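Local coordinates for acetone carboxylase alpha subunit (Xanthobacter autotrophicus Py2, PDB 5M45), which forms the alpha subunit of a carboxylase complex, has a hydantoinase B/oxoprolinase family fold and carries a manganese site, at residues A[355-358]-A[359-363]; A[403-406]-A[407-410]; A[640-644]-A[645-649]; A[586-589]-A[590-593]. All coordinates share one frame; numbering follows the deposited sequence.

Contact 1 (A[355-358]-A[359-363]); sequences GIWV and MMTQT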
ATOM      1  N   GLY A 355      -6.037   9.660  23.726  1.00 11.66           N
ATOM      2  CA  GLY A 355      -5.772  11.091  23.805  1.00 11.80           C
ATOM      3  C   GLY A 355      -6.396  11.786  25.015  1.00 11.98           C
ATOM      4  O   GLY A 355      -5.811  12.733  25.569  1.00 12.16           O
ATOM      5  N   ILE A 356      -7.591  11.338  25.426  1.00 11.97           N
ATOM      6  CA  ILE A 356      -8.188  11.842  26.674  1.00 12.03           C
ATOM      7  C   ILE A 356      -7.279  11.473  27.861  1.00 12.17           C
ATOM      8  O   ILE A 356      -7.073  12.302  28.777  1.00 12.21           O
ATOM      9  CB  ILE A 356      -9.637  11.358  26.859  1.00 12.03           C
ATOM     10  CG1 ILE A 356     -10.536  11.934  25.749  1.00 11.94           C
ATOM     11  CG2 ILE A 356     -10.190  11.771  28.261  1.00 12.15           C
ATOM     12  CD1 ILE A 356     -11.913  11.250  25.611  1.00 12.02           C
ATOM     13  N   TRP A 357      -6.717  10.262  27.828  1.00 12.47           N
ATOM     14  CA  TRP A 357      -5.752   9.792  28.841  1.00 12.74           C
ATOM     15  C   TRP A 357      -4.507  10.684  28.853  1.00 12.85           C
ATOM     16  O   TRP A 357      -4.063  11.094  29.929  1.00 13.02           O
ATOM     17  CB  TRP A 357      -5.436   8.297  28.640  1.00 12.83           C
ATOM     18  CG  TRP A 357      -4.386   7.740  29.541  1.00 13.10           C
ATOM     19  CD1 TRP A 357      -4.577   7.155  30.747  1.00 13.44           C
ATOM     20  CD2 TRP A 357      -2.977   7.736  29.311  1.00 13.17           C
ATOM     21  NE1 TRP A 357      -3.365   6.754  31.289  1.00 13.67           N
ATOM     22  CE2 TRP A 357      -2.368   7.089  30.409  1.00 13.55           C
ATOM     23  CE3 TRP A 357      -2.163   8.161  28.247  1.00 13.14           C
ATOM     24  CZ2 TRP A 357      -0.979   6.884  30.483  1.00 13.42           C
ATOM     25  CZ3 TRP A 357      -0.800   7.979  28.316  1.00 13.17           C
ATOM     26  CH2 TRP A 357      -0.217   7.356  29.440  1.00 13.33           C
ATOM     27  N   VAL A 358      -4.002  11.055  27.667  1.00 12.80           N
ATOM     28  CA  VAL A 358      -2.878  12.008  27.555  1.00 13.15           C
ATOM     29  C   VAL A 358      -3.197  13.335  28.265  1.00 13.77           C
ATOM     30  O   VAL A 358      -2.383  13.836  29.061  1.00 13.09           O
ATOM     31  CB  VAL A 358      -2.463  12.229  26.069  1.00 12.81           C
ATOM     32  CG1 VAL A 358      -1.430  13.348  25.947  1.00 12.84           C
ATOM     33  CG2 VAL A 358      -1.882  10.934  25.473  1.00 12.79           C
ATOM     34  N   MET A 359      -4.386  13.887  27.993  1.00 14.76           N
ATOM     35  CA  MET A 359      -4.818  15.097  28.682  1.00 15.74           C
ATOM     36  C   MET A 359      -4.828  14.915  30.201  1.00 15.67           C
ATOM     37  O   MET A 359      -4.318  15.802  30.933  1.00 15.19           O
ATOM     38  CB  MET A 359      -6.190  15.575  28.201  1.00 17.71           C
ATOM     39  CG  MET A 359      -6.663  16.786  28.986  1.00 19.32           C
ATOM     40  SD  MET A 359      -8.414  16.979  29.117  1.00 23.96           S
ATOM     41  CE  MET A 359      -8.894  15.537  30.013  1.00 23.86           C
ATOM     42  N   MET A 360      -5.383  13.804  30.682  1.00 15.47           N
ATOM     43  CA  MET A 360      -5.335  13.490  32.113  1.00 16.11           C
ATOM     44  C   MET A 360      -3.916  13.524  32.723  1.00 15.23           C
ATOM     45  O   MET A 360      -3.734  14.048  33.819  1.00 14.64           O
ATOM     46  CB  MET A 360      -5.961  12.120  32.429  1.00 17.64           C
ATOM     47  CG  MET A 360      -7.468  12.011  32.173  1.00 19.37           C
ATOM     48  SD  MET A 360      -8.067  10.290  32.083  1.00 22.90           S
ATOM     49  CE  MET A 360      -7.924   9.812  33.701  1.00 22.12           C
ATOM     50  N   THR A 361      -2.930  12.970  32.013  1.00 14.16           N
ATOM     51  CA  THR A 361      -1.530  12.987  32.471  1.00 13.92           C
ATOM     52  C   THR A 361      -0.941  14.401  32.647  1.00 13.65           C
ATOM     53  O   THR A 361       0.044  14.540  33.370  1.00 13.89           O
ATOM     54  CB  THR A 361      -0.543  12.186  31.566  1.00 13.71           C
ATOM     55  OG1 THR A 361      -0.259  12.912  30.346  1.00 13.50           O
ATOM     56  CG2 THR A 361      -1.040  10.741  31.294  1.00 13.48           C
ATOM     57  N   GLN A 362      -1.511  15.399  31.977  1.00 13.30           N
ATOM     58  CA  GLN A 362      -1.035  16.778  32.037  1.00 13.45           C
ATOM     59  C   GLN A 362      -1.709  17.648  33.120  1.00 13.55           C
ATOM     60  O   GLN A 362      -1.272  18.798  33.338  1.00 13.38           O
ATOM     61  CB  GLN A 362      -1.162  17.480  30.673  1.00 13.30           C
ATOM     62  CG  GLN A 362      -0.345  16.796  29.591  1.00 13.17           C
ATOM     63  CD  GLN A 362      -0.563  17.340  28.204  1.00 13.16           C
ATOM     64  OE1 GLN A 362      -0.992  18.486  27.992  1.00 13.21           O
ATOM     65  NE2 GLN A 362      -0.253  16.503  27.217  1.00 13.24           N
ATOM     66  N   THR A 363      -2.739  17.117  33.789  1.00 13.93           N
ATOM     67  CA  THR A 363      -3.537  17.905  34.748  1.00 14.41           C
ATOM     68  C   THR A 363      -3.979  17.112  36.015  1.00 14.99           C
ATOM     69  O   THR A 363      -3.698  17.558  37.163  1.00 15.82           O
ATOM     70  CB  THR A 363      -4.729  18.632  34.019  1.00 14.39           C
ATOM     71  OG1 THR A 363      -5.436  19.480  34.939  1.00 14.55           O
ATOM     72  CG2 THR A 363      -5.741  17.641  33.361  1.00 14.39           C
TER
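Thr361 reaches back to Trp357 and Val358 with its two branches doing different work. The methyl branch makes a CH-pi contact with the indole. CG2 of Thr361 sits 3.8 Å from the centroid of the Trp357 six-membered ring. It lies only 5° off the ring normal, so the methyl sits almost squarely over the face of that ring. The hydroxyl branch makes a hydrogen bond instead. Thr361 OG1 donates to Val358 O over 2.6 Å, in the carbonyl plane and on a lone pair. With chi1 at 75°, OG1 lies between the backbone N and the carbonyl carbon, which turns it back toward the preceding turn. Val358 O also takes a weak bond from Gln362 N at 3.4 Å, so two donors share this carbonyl. The indole NE1 of Trp357 bonds to Asn371 O.

The backbone frame is an alpha helix, the C-terminal part of helix 349-361. Its regular bonds run from Met359 N to Gly355 O, from Met360 N to Ile356 O and from Thr361 N to Trp357 O. The residues that touch here are all buried. Helices 373-376 and 401-422 pack against this one, and so does strand 378-381.

Apolar and mixed contacts complete the turn. Val358 and Gln362 lie side by side and point the same way, with Val358 CG1 3.6 Å from Gln362 NE2. That amide nitrogen is bonded to Ile478 O. Met359 bends at its last torsion, and its CE comes 4.4 Å from Ile356 CG2. Met360 CG lies 3.4 Å from Ile356 O.

Contact 2 (A[403-406]-A[407-410]); sequences FLVS and AWTA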
ATOM      1  N   PHE A 403      -9.349  16.456  13.661  1.00 11.56           N
ATOM      2  CA  PHE A 403     -10.548  16.249  14.482  1.00 11.47           C
ATOM      3  C   PHE A 403     -10.224  16.007  15.943  1.00 11.42           C
ATOM      4  O   PHE A 403     -10.855  16.590  16.839  1.00 11.51           O
ATOM      5  CB  PHE A 403     -11.387  15.076  13.912  1.00 11.61           C
ATOM      6  CG  PHE A 403     -12.159  15.405  12.630  1.00 11.59           C
ATOM      7  CD1 PHE A 403     -11.976  16.607  11.906  1.00 11.68           C
ATOM      8  CD2 PHE A 403     -13.080  14.485  12.159  1.00 11.72           C
ATOM      9  CE1 PHE A 403     -12.714  16.852  10.748  1.00 11.71           C
ATOM     10  CE2 PHE A 403     -13.807  14.722  11.016  1.00 11.91           C
ATOM     11  CZ  PHE A 403     -13.621  15.908  10.298  1.00 11.83           C
ATOM     12  N   LEU A 404      -9.250  15.143  16.207  1.00 11.27           N
ATOM     13  CA  LEU A 404      -8.921  14.754  17.591  1.00 11.38           C
ATOM     14  C   LEU A 404      -8.586  15.948  18.512  1.00 11.34           C
ATOM     15  O   LEU A 404      -9.173  16.095  19.578  1.00 11.03           O
ATOM     16  CB  LEU A 404      -7.737  13.745  17.609  1.00 11.52           C
ATOM     17  CG  LEU A 404      -7.984  12.320  17.051  1.00 11.68           C
ATOM     18  CD1 LEU A 404      -6.680  11.531  16.989  1.00 11.76           C
ATOM     19  CD2 LEU A 404      -8.999  11.554  17.890  1.00 11.86           C
ATOM     20  N   VAL A 405      -7.643  16.801  18.075  1.00 11.53           N
ATOM     21  CA  VAL A 405      -7.183  17.936  18.920  1.00 11.75           C
ATOM     22  C   VAL A 405      -8.289  18.992  19.100  1.00 11.96           C
ATOM     23  O   VAL A 405      -8.273  19.746  20.096  1.00 11.96           O
ATOM     24  CB  VAL A 405      -5.890  18.612  18.400  1.00 11.77           C
ATOM     25  CG1 VAL A 405      -4.784  17.590  18.188  1.00 11.77           C
ATOM     26  CG2 VAL A 405      -6.131  19.403  17.130  1.00 11.83           C
ATOM     27  N   SER A 406      -9.247  19.013  18.153  1.00 11.94           N
ATOM     28  CA  SER A 406     -10.352  19.956  18.157  1.00 11.87           C
ATOM     29  C   SER A 406     -11.505  19.493  19.089  1.00 11.99           C
ATOM     30  O   SER A 406     -12.272  20.318  19.579  1.00 11.77           O
ATOM     31  CB  SER A 406     -10.879  20.143  16.714  1.00 11.83           C
ATOM     32  OG  SER A 406      -9.912  20.733  15.843  1.00 11.87           O
ATOM     33  N   ALA A 407     -11.615  18.186  19.331  1.00 11.98           N
ATOM     34  CA  ALA A 407     -12.558  17.635  20.317  1.00 12.28           C
ATOM     35  C   ALA A 407     -11.998  17.614  21.742  1.00 12.33           C
ATOM     36  O   ALA A 407     -12.727  17.911  22.688  1.00 12.43           O
ATOM     37  CB  ALA A 407     -12.963  16.229  19.894  1.00 12.27           C
ATOM     38  N   TRP A 408     -10.706  17.312  21.913  1.00 12.29           N
ATOM     39  CA  TRP A 408     -10.113  17.204  23.263  1.00 12.37           C
ATOM     40  C   TRP A 408     -10.059  18.549  24.019  1.00 12.46           C
ATOM     41  O   TRP A 408     -10.185  18.572  25.259  1.00 12.59           O
ATOM     42  CB  TRP A 408      -8.721  16.578  23.241  1.00 12.29           C
ATOM     43  CG  TRP A 408      -8.629  15.164  22.727  1.00 12.44           C
ATOM     44  CD1 TRP A 408      -9.551  14.179  22.862  1.00 12.65           C
ATOM     45  CD2 TRP A 408      -7.525  14.588  22.002  1.00 12.40           C
ATOM     46  NE1 TRP A 408      -9.112  13.014  22.240  1.00 12.52           N
ATOM     47  CE2 TRP A 408      -7.871  13.257  21.703  1.00 12.47           C
ATOM     48  CE3 TRP A 408      -6.289  15.080  21.568  1.00 12.41           C
ATOM     49  CZ2 TRP A 408      -7.019  12.408  21.002  1.00 12.39           C
ATOM     50  CZ3 TRP A 408      -5.430  14.214  20.886  1.00 12.57           C
ATOM     51  CH2 TRP A 408      -5.806  12.904  20.590  1.00 12.41           C
ATOM     52  N   THR A 409      -9.885  19.649  23.299  1.00 12.41           N
ATOM     53  CA  THR A 409      -9.732  20.973  23.926  1.00 12.74           C
ATOM     54  C   THR A 409     -10.901  21.353  24.860  1.00 12.87           C
ATOM     55  O   THR A 409     -10.681  21.940  25.915  1.00 12.72           O
ATOM     56  CB  THR A 409      -9.424  22.075  22.888  1.00 13.03           C
ATOM     57  OG1 THR A 409      -8.976  23.279  23.541  1.00 13.34           O
ATOM     58  CG2 THR A 409     -10.630  22.357  22.021  1.00 13.21           C
ATOM     59  N   ALA A 410     -12.129  20.979  24.495  1.00 13.06           N
ATOM     60  CA  ALA A 410     -13.305  21.290  25.322  1.00 13.40           C
ATOM     61  C   ALA A 410     -13.277  20.607  26.700  1.00 13.75           C
ATOM     62  O   ALA A 410     -13.824  21.144  27.658  1.00 13.73           O
ATOM     63  CB  ALA A 410     -14.575  20.928  24.586  1.00 13.49           C
TER
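Phe403 meets Ala407 through the backbone, with Ala407 N donating to Phe403 O over 3.1 Å. The Phe403 ring leads away from this turn and makes an edge-to-face contact with Trp387.

Leu404 comes next and carries most of the contact. It lies alongside Trp408, and the two side chains point the same way. Leu404 CB stands over the indole, 3.8 Å from the centroid of the Trp408 six-membered ring. The direction is 19° off the ring normal, a CH-pi contact over the face. Leu404 CD2 extends the cover to Trp408 CZ2, also at 3.8 Å. The Trp408 chi1 of -62° sets CG beside its own backbone N, and the ring folds back along the helix. Leu404 O therefore lies 3.2 Å above the indole plane, on the same face as Leu404 CB. This carbonyl accepts from Trp408 N at 3.0 Å and more weakly from Ala407 N.

Val405 adds a looser touch, with its CG1 4.4 Å from Trp408 CZ3. Its carbonyl is bonded to Asn432 ND2.

Ser406 O is buried without a polar partner in the model, and the nearby Thr409 CG2 is 3.6 Å away. Ser406 OG turns back to His402 O, while Thr409 OG1 bonds to Asn432 O.

These turns belong to the long helix 401-422. Phe403 and Ser406 pack on strands 286-297 and 313-324. Leu404 and Trp408 pack on helix 349-361. Ala407 touches both strand 313-324 and that helix. This is buried helix-on-sheet and helix-on-helix packing in the core of the subunit.

Contact 3 (A[640-644]-A[645-649]); sequences ADDIN and GGYVL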
ATOM      1  N   ALA A 640       0.093  47.177  27.666  1.00 17.44           N
ATOM      2  CA  ALA A 640       1.227  47.950  27.141  1.00 17.99           C
ATOM      3  C   ALA A 640       2.484  47.060  26.905  1.00 18.03           C
ATOM      4  O   ALA A 640       3.126  47.142  25.838  1.00 17.98           O
ATOM      5  CB  ALA A 640       1.564  49.106  28.071  1.00 18.51           C
ATOM      6  N   ASP A 641       2.796  46.194  27.872  1.00 18.14           N
ATOM      7  CA  ASP A 641       3.913  45.234  27.734  1.00 18.42           C
ATOM      8  C   ASP A 641       3.729  44.330  26.505  1.00 17.93           C
ATOM      9  O   ASP A 641       4.676  44.099  25.764  1.00 17.70           O
ATOM     10  CB  ASP A 641       4.063  44.327  28.975  1.00 18.68           C
ATOM     11  CG  ASP A 641       4.463  45.094  30.244  1.00 19.37           C
ATOM     12  OD1 ASP A 641       4.866  46.276  30.186  1.00 20.57           O
ATOM     13  OD2 ASP A 641       4.349  44.526  31.351  1.00 20.23           O
ATOM     14  N   ASP A 642       2.507  43.843  26.297  1.00 17.41           N
ATOM     15  CA  ASP A 642       2.183  43.008  25.118  1.00 17.24           C
ATOM     16  C   ASP A 642       2.403  43.731  23.778  1.00 17.30           C
ATOM     17  O   ASP A 642       2.926  43.120  22.830  1.00 16.94           O
ATOM     18  CB  ASP A 642       0.737  42.502  25.174  1.00 16.85           C
ATOM     19  CG  ASP A 642       0.540  41.315  26.092  1.00 16.80           C
ATOM     20  OD1 ASP A 642       1.531  40.706  26.537  1.00 16.47           O
ATOM     21  OD2 ASP A 642      -0.651  40.954  26.353  1.00 16.61           O
ATOM     22  N   ILE A 643       1.998  45.007  23.701  1.00 17.34           N
ATOM     23  CA  ILE A 643       2.235  45.788  22.483  1.00 17.77           C
ATOM     24  C   ILE A 643       3.733  45.971  22.251  1.00 18.04           C
ATOM     25  O   ILE A 643       4.208  45.727  21.132  1.00 17.79           O
ATOM     26  CB  ILE A 643       1.515  47.150  22.513  1.00 18.27           C
ATOM     27  CG1 ILE A 643      -0.007  46.920  22.616  1.00 18.28           C
ATOM     28  CG2 ILE A 643       1.843  47.987  21.270  1.00 18.39           C
ATOM     29  CD1 ILE A 643      -0.750  48.131  23.121  1.00 18.68           C
ATOM     30  N   ASN A 644       4.476  46.364  23.299  1.00 18.25           N
ATOM     31  CA  ASN A 644       5.927  46.556  23.186  1.00 18.88           C
ATOM     32  C   ASN A 644       6.657  45.257  22.850  1.00 18.76           C
ATOM     33  O   ASN A 644       7.660  45.295  22.157  1.00 19.18           O
ATOM     34  CB  ASN A 644       6.504  47.167  24.467  1.00 19.32           C
ATOM     35  CG  ASN A 644       6.079  48.641  24.649  1.00 20.00           C
ATOM     36  OD1 ASN A 644       5.901  49.409  23.676  1.00 20.37           O
ATOM     37  ND2 ASN A 644       5.879  49.032  25.892  1.00 20.20           N
ATOM     38  N   GLY A 645       6.139  44.117  23.308  1.00 18.01           N
ATOM     39  CA  GLY A 645       6.785  42.828  23.090  1.00 17.61           C
ATOM     40  C   GLY A 645       6.408  42.089  21.806  1.00 17.17           C
ATOM     41  O   GLY A 645       7.004  41.034  21.508  1.00 17.18           O
ATOM     42  N   GLY A 646       5.441  42.616  21.042  1.00 16.79           N
ATOM     43  CA  GLY A 646       4.968  41.970  19.799  1.00 16.47           C
ATOM     44  C   GLY A 646       3.898  40.878  19.955  1.00 15.89           C
ATOM     45  O   GLY A 646       3.652  40.111  19.022  1.00 15.79           O
ATOM     46  N   TYR A 647       3.259  40.820  21.123  1.00 15.40           N
ATOM     47  CA  TYR A 647       2.194  39.852  21.404  1.00 14.96           C
ATOM     48  C   TYR A 647       0.789  40.273  20.952  1.00 15.04           C
ATOM     49  O   TYR A 647      -0.068  39.409  20.688  1.00 14.47           O
ATOM     50  CB  TYR A 647       2.174  39.455  22.901  1.00 14.67           C
ATOM     51  CG  TYR A 647       3.468  38.803  23.393  1.00 14.44           C
ATOM     52  CD1 TYR A 647       3.665  37.433  23.285  1.00 14.26           C
ATOM     53  CD2 TYR A 647       4.481  39.560  23.988  1.00 14.59           C
ATOM     54  CE1 TYR A 647       4.842  36.827  23.725  1.00 14.25           C
ATOM     55  CE2 TYR A 647       5.665  38.979  24.434  1.00 14.72           C
ATOM     56  CZ  TYR A 647       5.839  37.615  24.318  1.00 14.58           C
ATOM     57  OH  TYR A 647       7.003  37.003  24.741  1.00 14.97           O
ATOM     58  N   VAL A 648       0.543  41.580  20.907  1.00 15.29           N
ATOM     59  CA  VAL A 648      -0.743  42.166  20.566  1.00 15.79           C
ATOM     60  C   VAL A 648      -0.523  43.397  19.692  1.00 16.13           C
ATOM     61  O   VAL A 648       0.297  44.251  20.033  1.00 16.06           O
ATOM     62  CB  VAL A 648      -1.490  42.621  21.853  1.00 15.99           C
ATOM     63  CG1 VAL A 648      -2.756  43.437  21.513  1.00 16.35           C
ATOM     64  CG2 VAL A 648      -1.839  41.432  22.735  1.00 15.89           C
ATOM     65  N   LEU A 649      -1.285  43.514  18.609  1.00 16.60           N
ATOM     66  CA  LEU A 649      -1.259  44.705  17.749  1.00 17.34           C
ATOM     67  C   LEU A 649      -1.907  45.915  18.439  1.00 18.65           C
ATOM     68  O   LEU A 649      -2.996  45.792  19.040  1.00 18.50           O
ATOM     69  CB  LEU A 649      -1.956  44.427  16.402  1.00 17.00           C
ATOM     70  CG  LEU A 649      -1.365  43.365  15.486  1.00 16.59           C
ATOM     71  CD1 LEU A 649      -2.298  43.053  14.304  1.00 16.47           C
ATOM     72  CD2 LEU A 649      -0.009  43.798  14.972  1.00 16.64           C
TER
HETATM   73  O   HOH W   1       2.728  44.661  18.926  1.00 14.29           O
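Asp642 is met by Tyr647 and Val648 as the chain turns back after the helix. The side chains of Asp642 and Tyr647 cross nearly perpendicular to each other. Their carboxylate and ring planes are 51° apart. Between the two side chains the closest approach is Asp642 OD1 to Tyr647 CB at 3.9 Å. Val648 comes obliquely, and its CG2 packs on Asp642 CB at 3.7 Å. At a chi1 of -79° the Asp642 CG stands opposite the carbonyl carbon, which leaves OD1 near Tyr647 CB and OD2 near Val648 CG2. OD2 is held by salt bridges to Arg515 and Arg634, which would probably favour its charged form.

The carbonyl of Asp642 ties the same residues by the backbone. Asp642 O accepts from Tyr647 N at 2.9 Å and weakly from Val648 N at 3.4 Å. It also lies at the edge of the Tyr647 ring, near the ring plane.

Ile643 faces the returning chain through its backbone. Its CA makes a CH...O contact to Val648 O at 3.5 Å. A water bridges the carbonyls, donating to Ile643 O at 2.9 Å and to Val648 O. Gly645 O takes a hydrogen bond from a basic side chain of another protein chain.

Gly646 is where the helix is left, with a positive phi of 84°. Its N bonds weakly back to Ile643 O at 3.3 Å. Together with the bond from Tyr647 N to Asp642 O, this is a Schellman motif, which ends helix 636-645 before the loop to helix 652-657.

Contact 4 (A[586-589]-A[590-593]); sequences ENPT and WDAM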
ATOM      1  N   GLU A 586      -4.111  41.945   7.725  1.00 16.45           N
ATOM      2  CA  GLU A 586      -5.055  42.915   7.168  1.00 16.90           C
ATOM      3  C   GLU A 586      -4.344  44.089   6.501  1.00 17.18           C
ATOM      4  O   GLU A 586      -4.911  44.739   5.632  1.00 17.26           O
ATOM      5  CB  GLU A 586      -5.980  43.424   8.292  1.00 16.90           C
ATOM      6  CG  GLU A 586      -7.131  44.317   7.869  1.00 17.09           C
ATOM      7  CD  GLU A 586      -8.196  44.487   8.973  1.00 17.45           C
ATOM      8  OE1 GLU A 586      -8.323  43.680   9.942  1.00 16.73           O
ATOM      9  OE2 GLU A 586      -8.962  45.483   8.804  1.00 18.09           O
ATOM     10  N   ASN A 587      -3.130  44.412   6.963  1.00 17.54           N
ATOM     11  CA  ASN A 587      -2.310  45.536   6.453  1.00 17.53           C
ATOM     12  C   ASN A 587      -0.893  45.026   6.127  1.00 17.10           C
ATOM     13  O   ASN A 587       0.075  45.449   6.741  1.00 17.27           O
ATOM     14  CB  ASN A 587      -2.257  46.662   7.499  1.00 17.78           C
ATOM     15  CG  ASN A 587      -3.603  47.231   7.775  1.00 18.21           C
ATOM     16  OD1 ASN A 587      -4.197  47.863   6.891  1.00 18.75           O
ATOM     17  ND2 ASN A 587      -4.151  46.963   8.944  1.00 18.34           N
ATOM     18  N   PRO A 588      -0.774  44.105   5.172  1.00 16.97           N
ATOM     19  CA  PRO A 588       0.521  43.449   4.947  1.00 16.99           C
ATOM     20  C   PRO A 588       1.544  44.357   4.263  1.00 17.35           C
ATOM     21  O   PRO A 588       1.172  45.245   3.541  1.00 17.39           O
ATOM     22  CB  PRO A 588       0.160  42.291   4.014  1.00 16.90           C
ATOM     23  CG  PRO A 588      -1.072  42.720   3.276  1.00 16.93           C
ATOM     24  CD  PRO A 588      -1.802  43.661   4.212  1.00 17.03           C
ATOM     25  N   THR A 589       2.836  44.120   4.512  1.00 17.59           N
ATOM     26  CA  THR A 589       3.913  44.877   3.856  1.00 17.92           C
ATOM     27  C   THR A 589       4.549  44.097   2.684  1.00 18.07           C
ATOM     28  O   THR A 589       5.065  44.716   1.732  1.00 18.29           O
ATOM     29  CB  THR A 589       5.028  45.240   4.839  1.00 18.30           C
ATOM     30  OG1 THR A 589       5.579  44.051   5.433  1.00 18.55           O
ATOM     31  CG2 THR A 589       4.496  46.178   5.923  1.00 18.68           C
ATOM     32  N   TRP A 590       4.534  42.756   2.735  1.00 17.66           N
ATOM     33  CA  TRP A 590       5.229  41.960   1.733  1.00 17.89           C
ATOM     34  C   TRP A 590       4.661  42.070   0.304  1.00 18.04           C
ATOM     35  O   TRP A 590       5.395  42.086  -0.664  1.00 18.05           O
ATOM     36  CB  TRP A 590       5.242  40.455   2.116  1.00 17.46           C
ATOM     37  CG  TRP A 590       5.949  40.114   3.373  1.00 17.27           C
ATOM     38  CD1 TRP A 590       6.920  40.851   4.019  1.00 17.36           C
ATOM     39  CD2 TRP A 590       5.779  38.920   4.139  1.00 16.92           C
ATOM     40  NE1 TRP A 590       7.349  40.178   5.144  1.00 17.37           N
ATOM     41  CE2 TRP A 590       6.668  38.988   5.238  1.00 16.91           C
ATOM     42  CE3 TRP A 590       4.960  37.794   4.011  1.00 16.62           C
ATOM     43  CZ2 TRP A 590       6.751  37.971   6.196  1.00 16.58           C
ATOM     44  CZ3 TRP A 590       5.050  36.783   4.964  1.00 16.28           C
ATOM     45  CH2 TRP A 590       5.943  36.872   6.032  1.00 16.26           C
ATOM     46  N   ASP A 591       3.348  42.141   0.201  1.00 18.40           N
ATOM     47  CA  ASP A 591       2.674  41.996  -1.105  1.00 18.49           C
ATOM     48  C   ASP A 591       3.099  43.097  -2.098  1.00 18.60           C
ATOM     49  O   ASP A 591       3.387  42.810  -3.259  1.00 17.96           O
ATOM     50  CB  ASP A 591       1.137  41.964  -0.916  1.00 18.60           C
ATOM     51  CG  ASP A 591       0.669  40.856   0.015  1.00 18.48           C
ATOM     52  OD1 ASP A 591       1.363  40.576   1.031  1.00 18.42           O
ATOM     53  OD2 ASP A 591      -0.416  40.253  -0.251  1.00 18.62           O
ATOM     54  N   ALA A 592       3.213  44.327  -1.602  1.00 19.01           N
ATOM     55  CA  ALA A 592       3.658  45.455  -2.436  1.00 19.74           C
ATOM     56  C   ALA A 592       5.128  45.372  -2.886  1.00 20.22           C
ATOM     57  O   ALA A 592       5.505  46.054  -3.833  1.00 19.99           O
ATOM     58  CB  ALA A 592       3.388  46.776  -1.716  1.00 20.15           C
ATOM     59  N   MET A 593       5.940  44.560  -2.206  1.00 20.16           N
ATOM     60  CA  MET A 593       7.349  44.346  -2.572  1.00 20.51           C
ATOM     61  C   MET A 593       7.506  43.364  -3.751  1.00 20.59           C
ATOM     62  O   MET A 593       8.612  43.242  -4.306  1.00 21.06           O
ATOM     63  CB  MET A 593       8.129  43.774  -1.369  1.00 20.63           C
ATOM     64  CG  MET A 593       8.144  44.609  -0.094  1.00 20.46           C
ATOM     65  SD  MET A 593       9.069  43.747   1.232  1.00 20.50           S
ATOM     66  CE  MET A 593       8.611  44.723   2.656  1.00 20.41           C
TER
HETATM   67  O   HOH W   2       1.819  45.205   0.798  1.00 22.37           O
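Pro588 and Thr589 lead into a tight turn formed by Trp590 to Met593. Residues 590-593 have helical backbone angles without regular helix bonds. Met593 N bonds to Trp590 O at 3.0 Å, which makes this a beta turn of type I. It lies in the loop between helix 567-573 and strand 598-602.

The first shell is van der Waals contact. Asp591 comes obliquely to the proline ring, with its OD1 3.6 Å from Pro588 CB. With chi1 at -57° the Asp591 carboxylate swings back toward the preceding residues, which brings OD1 to Pro588. Thr589 OG1 lies 3.7 Å from Trp590 CD1, at an oblique position to the indole. Met593 reaches back from the far end of the turn. Its CG is 3.6 Å from Thr589 O, and its extended chain brings CE to 3.7 Å from the same Thr589 O. No direct hydrogen bond joins 586-589 to 590-593.

The second shell fixes these groups. Asp591 OD1 forms a salt bridge with Arg601 NH1 on strand 598-602. The Arg601 side chain also packs on Pro588, so one arginine touches both members of that pair. Trp590 is buried, its NE1 bonded to Leu579 O and its ring meeting Phe560. Further back, Glu586 OE1 pairs with Arg651 NH1 and is also bonded to the backbone of another protein chain.

A water bridges the two segments in place of a direct hydrogen bond. It donates to Pro588 O at 2.8 Å, and it accepts from Ala592 N at 2.9 Å.

Overall arrangement
The four contacts follow one another along the chain, in the order contact 1, contact 2, contact 4 and contact 3. Each is local, so none closes a long loop, and none nests or crosses. Contacts 1 and 2 lie on helices 349-361 and 401-422, which pack together near the middle of the subunit. They touch directly, with Gly355 CA 3.3 Å from Trp408 CZ2. Contact 4 shapes the loop ahead of strand 598-602. Contact 3 ends helix 636-645. These two do not touch, but their nearest atoms are about 7 Å apart. Both lie far from contacts 1 and 2, with centres of contacts 1 and 4 about 41 Å apart.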